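PDB 1JHS: nuclear import protein MOG1, which binds the small GTPase Gsp1, the yeast Ran, and takes part in the Ran system for nuclear protein import and poly(A)+ mRNA export. Local coordinates for residues G86-E91 with E110-W115; V124-A129 with S143-L148. The protein carries 1 engineered substitution. One frame throughout, in Å; residues are numbered along the deposited sequence.

Contact 1. Residues G86-E91 with E110-W115; sequences GTTKWE and EVANKW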
loop_
_atom_site.group_PDB
_atom_site.type_symbol
_atom_site.label_atom_id
_atom_site.label_comp_id
_atom_site.label_asym_id
_atom_site.label_seq_id
_atom_site.Cartn_x
_atom_site.Cartn_y
_atom_site.Cartn_z
ATOM N N GLY A 86 -5.698 15.436 -4.336
ATOM C CA GLY A 86 -5.351 16.793 -4.719
ATOM C C GLY A 86 -3.843 16.955 -4.862
ATOM O O GLY A 86 -3.336 18.059 -5.055
ATOM N N THR A 87 -3.123 15.842 -4.766
ATOM C CA THR A 87 -1.674 15.884 -4.911
ATOM C C THR A 87 -1.303 16.217 -6.356
ATOM O O THR A 87 -1.866 15.651 -7.293
ATOM C CB THR A 87 -1.061 14.530 -4.560
ATOM O OG1 THR A 87 -1.295 14.259 -3.176
ATOM C CG2 THR A 87 0.454 14.526 -4.827
ATOM N N THR A 88 -0.357 17.125 -6.552
ATOM C CA THR A 88 0.074 17.444 -7.916
ATOM C C THR A 88 1.513 16.999 -8.184
ATOM O O THR A 88 1.938 16.913 -9.344
ATOM C CB THR A 88 -0.031 18.931 -8.188
ATOM O OG1 THR A 88 0.584 19.625 -7.104
ATOM C CG2 THR A 88 -1.518 19.346 -8.329
ATOM N N LYS A 89 2.270 16.750 -7.123
ATOM C CA LYS A 89 3.645 16.260 -7.266
ATOM C C LYS A 89 3.936 15.401 -6.058
ATOM O O LYS A 89 3.537 15.720 -4.939
ATOM C CB LYS A 89 4.670 17.403 -7.315
ATOM C CG LYS A 89 4.392 18.409 -8.420
ATOM C CD LYS A 89 5.511 19.425 -8.580
ATOM C CE LYS A 89 5.158 20.383 -9.734
ATOM N NZ LYS A 89 6.346 21.182 -10.097
ATOM N N TRP A 90 4.643 14.310 -6.281
ATOM C CA TRP A 90 4.972 13.429 -5.179
ATOM C C TRP A 90 6.382 12.918 -5.354
ATOM O O TRP A 90 6.974 13.023 -6.449
ATOM C CB TRP A 90 3.997 12.231 -5.114
ATOM C CG TRP A 90 3.785 11.493 -6.434
ATOM C CD1 TRP A 90 2.863 11.793 -7.402
ATOM C CD2 TRP A 90 4.501 10.340 -6.906
ATOM N NE1 TRP A 90 2.955 10.896 -8.445
ATOM C CE2 TRP A 90 3.951 9.991 -8.165
ATOM C CE3 TRP A 90 5.545 9.568 -6.388
ATOM C CZ2 TRP A 90 4.420 8.896 -8.920
ATOM C CZ3 TRP A 90 6.017 8.472 -7.141
ATOM C CH2 TRP A 90 5.445 8.151 -8.391
ATOM N N GLU A 91 6.927 12.360 -4.285
ATOM C CA GLU A 91 8.264 11.805 -4.381
ATOM C C GLU A 91 8.307 10.405 -3.802
ATOM O O GLU A 91 7.517 10.058 -2.906
ATOM C CB GLU A 91 9.288 12.712 -3.698
ATOM C CG GLU A 91 9.196 12.880 -2.196
ATOM C CD GLU A 91 10.289 13.849 -1.674
ATOM O OE1 GLU A 91 10.423 13.998 -0.437
ATOM O OE2 GLU A 91 11.003 14.459 -2.506
ATOM N N GLU A 110 3.321 13.112 -0.913
ATOM C CA GLU A 110 2.989 14.327 -1.652
ATOM C C GLU A 110 4.020 15.397 -1.302
ATOM O O GLU A 110 4.451 15.478 -0.146
ATOM C CB GLU A 110 1.608 14.842 -1.207
ATOM C CG GLU A 110 1.378 16.352 -1.443
ATOM C CD GLU A 110 0.002 16.793 -0.994
ATOM O OE1 GLU A 110 -0.980 16.275 -1.562
ATOM O OE2 GLU A 110 -0.099 17.651 -0.076
ATOM N N VAL A 111 4.437 16.192 -2.285
ATOM C CA VAL A 111 5.320 17.315 -1.986
ATOM C C VAL A 111 4.630 18.598 -2.466
ATOM O O VAL A 111 5.023 19.698 -2.086
ATOM C CB VAL A 111 6.743 17.167 -2.612
ATOM C CG1 VAL A 111 7.475 16.023 -1.915
ATOM C CG2 VAL A 111 6.679 16.972 -4.123
ATOM N N ALA A 112 3.594 18.452 -3.292
ATOM C CA ALA A 112 2.835 19.610 -3.765
ATOM C C ALA A 112 1.379 19.237 -4.019
ATOM O O ALA A 112 1.084 18.100 -4.428
ATOM C CB ALA A 112 3.453 20.192 -5.034
ATOM N N ASN A 113 0.462 20.162 -3.735
ATOM C CA ASN A 113 -0.940 19.867 -4.023
ATOM C C ASN A 113 -1.565 21.035 -4.794
ATOM O O ASN A 113 -0.946 22.096 -4.942
ATOM C CB ASN A 113 -1.734 19.533 -2.738
ATOM C CG ASN A 113 -1.715 20.637 -1.702
ATOM O OD1 ASN A 113 -1.950 21.816 -1.997
ATOM N ND2 ASN A 113 -1.464 20.254 -0.458
ATOM N N LYS A 114 -2.774 20.843 -5.313
ATOM C CA LYS A 114 -3.417 21.888 -6.116
ATOM C C LYS A 114 -3.757 23.189 -5.418
ATOM O O LYS A 114 -4.005 24.208 -6.093
ATOM C CB LYS A 114 -4.692 21.341 -6.788
ATOM C CG LYS A 114 -5.800 20.937 -5.817
ATOM C CD LYS A 114 -7.102 20.556 -6.570
ATOM C CE LYS A 114 -7.511 21.659 -7.560
ATOM N NZ LYS A 114 -8.664 21.281 -8.463
ATOM N N TRP A 115 -3.773 23.175 -4.082
ATOM C CA TRP A 115 -4.114 24.387 -3.316
ATOM C C TRP A 115 -2.843 25.169 -2.950
ATOM O O TRP A 115 -2.919 26.230 -2.329
ATOM C CB TRP A 115 -4.872 23.998 -2.044
ATOM C CG TRP A 115 -6.104 23.203 -2.367
ATOM C CD1 TRP A 115 -7.262 23.680 -2.916
ATOM C CD2 TRP A 115 -6.248 21.781 -2.283
ATOM N NE1 TRP A 115 -8.121 22.631 -3.190
ATOM C CE2 TRP A 115 -7.520 21.458 -2.812
ATOM C CE3 TRP A 115 -5.423 20.746 -1.811
ATOM C CZ2 TRP A 115 -7.991 20.134 -2.888
ATOM C CZ3 TRP A 115 -5.891 19.431 -1.885
ATOM C CH2 TRP A 115 -7.165 19.139 -2.422
HETATM O O HOH W 1 0.615 22.511 -7.790
#
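Glu110 sets CG anti to its backbone N (chi1 156°), while Thr87 holds OG1 beside its own backbone N (chi1 -65°); with the extended chain of Glu110 beyond CG, this puts the carboxylate beside the hydroxyl where the two side chains cross obliquely. Thr87 OG1 donates to Glu110 OE1 over 2.6 Å, using the anti lone pair, the one turned away from OE2. The other oxygen is gripped from within its own segment: Asn113 ND2 reaches Glu110 OE2 at 3.0 Å from above the carboxylate plane, so both oxygens are bonded, which limits the turning of the group. Asn113 ND2 also donates to the carbonyl of Lys117, tying this cluster to the chain that follows.

Beside it the backbones pair irregularly. Ala112 O takes two N-H groups from one face of its carbonyl plane, Thr88 N at 2.7 Å and Lys89 N at 3.2 Å. Lys89 O in turn accepts from Val111 N at 2.8 Å, in a nearly straight bond (178°), and more loosely from Ala112 N. Val111 CG1 packs against Glu91 where chain becomes carboxylate, 3.6 Å from both Glu91 CG and CD, the two side chains crossing at about a right angle. At the far end Gly86 closes helix 70-83 with a Schellman motif, and its carbonyl receives Lys114 N while its CA lies 3.8 Å from Trp115 CH2. Two residues facing one, first on strand 87-99 and then on strand 103-113, make a pair of successive classic beta bulges at the open end of an antiparallel hairpin on the edge of the seven-stranded sheet.

Contact 2. Residues V124-A129 with S143-L148; sequences VVIGVA and SINVPL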
loop_
_atom_site.group_PDB
_atom_site.type_symbol
_atom_site.label_atom_id
_atom_site.label_comp_id
_atom_site.label_asym_id
_atom_site.label_seq_id
_atom_site.Cartn_x
_atom_site.Cartn_y
_atom_site.Cartn_z
ATOM N N VAL A 124 0.535 12.257 4.903
ATOM C CA VAL A 124 0.240 10.829 4.820
ATOM C C VAL A 124 1.258 10.199 3.850
ATOM O O VAL A 124 1.425 10.687 2.729
ATOM C CB VAL A 124 -1.197 10.571 4.280
ATOM C CG1 VAL A 124 -1.444 9.046 4.116
ATOM C CG2 VAL A 124 -2.243 11.145 5.266
ATOM N N VAL A 125 1.961 9.163 4.291
ATOM C CA VAL A 125 2.902 8.469 3.413
ATOM C C VAL A 125 2.102 7.276 2.922
ATOM O O VAL A 125 1.243 6.778 3.657
ATOM C CB VAL A 125 4.166 8.002 4.183
ATOM C CG1 VAL A 125 4.952 6.930 3.353
ATOM C CG2 VAL A 125 5.078 9.216 4.401
ATOM N N ILE A 126 2.343 6.831 1.691
ATOM C CA ILE A 126 1.590 5.692 1.189
ATOM C C ILE A 126 2.553 4.670 0.635
ATOM O O ILE A 126 3.395 4.997 -0.204
ATOM C CB ILE A 126 0.600 6.109 0.044
ATOM C CG1 ILE A 126 -0.329 7.250 0.510
ATOM C CG2 ILE A 126 -0.259 4.892 -0.363
ATOM C CD1 ILE A 126 -1.039 7.969 -0.649
ATOM N N GLY A 127 2.478 3.443 1.136
ATOM C CA GLY A 127 3.353 2.422 0.591
ATOM C C GLY A 127 2.594 1.921 -0.626
ATOM O O GLY A 127 1.404 1.659 -0.531
ATOM N N VAL A 128 3.242 1.801 -1.777
ATOM C CA VAL A 128 2.510 1.311 -2.948
ATOM C C VAL A 128 3.287 0.186 -3.624
ATOM O O VAL A 128 4.480 0.335 -3.890
ATOM C CB VAL A 128 2.300 2.421 -3.999
ATOM C CG1 VAL A 128 1.521 1.865 -5.212
ATOM C CG2 VAL A 128 1.537 3.592 -3.375
ATOM N N ALA A 129 2.612 -0.930 -3.890
ATOM C CA ALA A 129 3.257 -2.032 -4.586
ATOM C C ALA A 129 2.456 -2.386 -5.826
ATOM O O ALA A 129 1.232 -2.281 -5.834
ATOM C CB ALA A 129 3.368 -3.248 -3.688
ATOM N N SER A 143 -1.927 -0.771 -1.575
ATOM C CA SER A 143 -1.596 0.525 -0.967
ATOM C C SER A 143 -1.744 0.440 0.546
ATOM O O SER A 143 -2.656 -0.215 1.055
ATOM C CB SER A 143 -2.475 1.678 -1.518
ATOM O OG SER A 143 -3.872 1.392 -1.547
ATOM N N ILE A 144 -0.812 1.062 1.260
ATOM C CA ILE A 144 -0.867 1.067 2.710
ATOM C C ILE A 144 -0.737 2.528 3.108
ATOM O O ILE A 144 0.285 3.155 2.852
ATOM C CB ILE A 144 0.279 0.240 3.351
ATOM C CG1 ILE A 144 0.249 -1.211 2.827
ATOM C CG2 ILE A 144 0.111 0.263 4.909
ATOM C CD1 ILE A 144 1.362 -2.161 3.407
ATOM N N ASN A 145 -1.785 3.055 3.743
ATOM C CA ASN A 145 -1.812 4.445 4.167
ATOM C C ASN A 145 -1.247 4.610 5.575
ATOM O O ASN A 145 -1.610 3.858 6.475
ATOM C CB ASN A 145 -3.244 4.962 4.129
ATOM C CG ASN A 145 -3.876 4.735 2.805
ATOM O OD1 ASN A 145 -3.444 5.313 1.790
ATOM N ND2 ASN A 145 -4.899 3.876 2.770
ATOM N N VAL A 146 -0.362 5.598 5.740
ATOM C CA VAL A 146 0.264 5.879 7.016
ATOM C C VAL A 146 0.093 7.362 7.385
ATOM O O VAL A 146 0.887 8.214 6.974
ATOM C CB VAL A 146 1.787 5.554 6.960
ATOM C CG1 VAL A 146 2.371 5.513 8.382
ATOM C CG2 VAL A 146 2.017 4.232 6.188
ATOM N N PRO A 147 -0.960 7.689 8.160
ATOM C CA PRO A 147 -1.186 9.089 8.558
ATOM C C PRO A 147 -0.101 9.387 9.591
ATOM O O PRO A 147 -0.105 8.798 10.677
ATOM C CB PRO A 147 -2.599 9.071 9.177
ATOM C CG PRO A 147 -3.252 7.775 8.552
ATOM C CD PRO A 147 -2.082 6.817 8.560
ATOM N N LEU A 148 0.812 10.309 9.260
ATOM C CA LEU A 148 1.934 10.608 10.153
ATOM C C LEU A 148 1.613 11.504 11.341
ATOM O O LEU A 148 0.731 12.352 11.271
ATOM C CB LEU A 148 3.085 11.272 9.388
ATOM C CG LEU A 148 3.654 10.583 8.145
ATOM C CD1 LEU A 148 4.892 11.327 7.652
ATOM C CD2 LEU A 148 4.004 9.133 8.503
#
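Val125 CG2 meets Leu148 CD1 at 3.9 Å, two methyls brought together by side chains set obliquely to each other. Val146 stands across from Val125 on the same face of the sheet, CB to CB 4.4 Å. Helix 163-178 packs on this face, Val168 against Val146 and Leu172 and Val176 against Ala129. On the other face Val124 CG2 rests 4.0 Å from Pro147 CA, and helix 70-83 approaches Val128 and Ser143 through Leu81.

Strands 124-133 and 138-147 form an antiparallel beta hairpin in the middle of the seven-stranded sheet, their short segments running at 166° to each other, with regular register throughout. Val125 and Val146 exchange backbone bonds both ways, the shorter being Val146 N to Val125 O at 2.9 Å. Gly127 and Ile144 do the same two residues further on. In the non-hydrogen-bonded pairs CA-H groups fill in: Ser143 CA lies 3.2 Å from Gly127 O, and Ile126 CA comes similarly close to Ile144 O.

Polarity enters with Asn145, which lies side by side with Ile126 and points the same way. Its CG stands anti to the carbonyl carbon (chi1 -53°), and the carbonyl end OD1 sits 3.9 Å from Ile126 CG2. The amide nitrogen turns to the neighbouring strand 56-63, where Asn145 ND2 is hydrogen-bonded to Ser56 OG.

In the fold
Both contacts belong to one antiparallel sheet, in which strands 103-113 and 124-133 are neighbours, and each joins the arms of a hairpin; along the chain the hairpin of contact 1 is complete before that of contact 2 begins. Their centres lie about 15 Å apart and they do not touch. Contact 2 is core, its centre about 6 Å from the centre of the chain, and relies on regular pairing and branched apolar side chains. Contact 1 sits at the surface, its centre about 18 Å from that point, where the register slips and one hydroxyl-carboxylate bond, its carboxylate steadied by an amide of the same segment, is added to the backbone bonds. Helix 70-83 touches both.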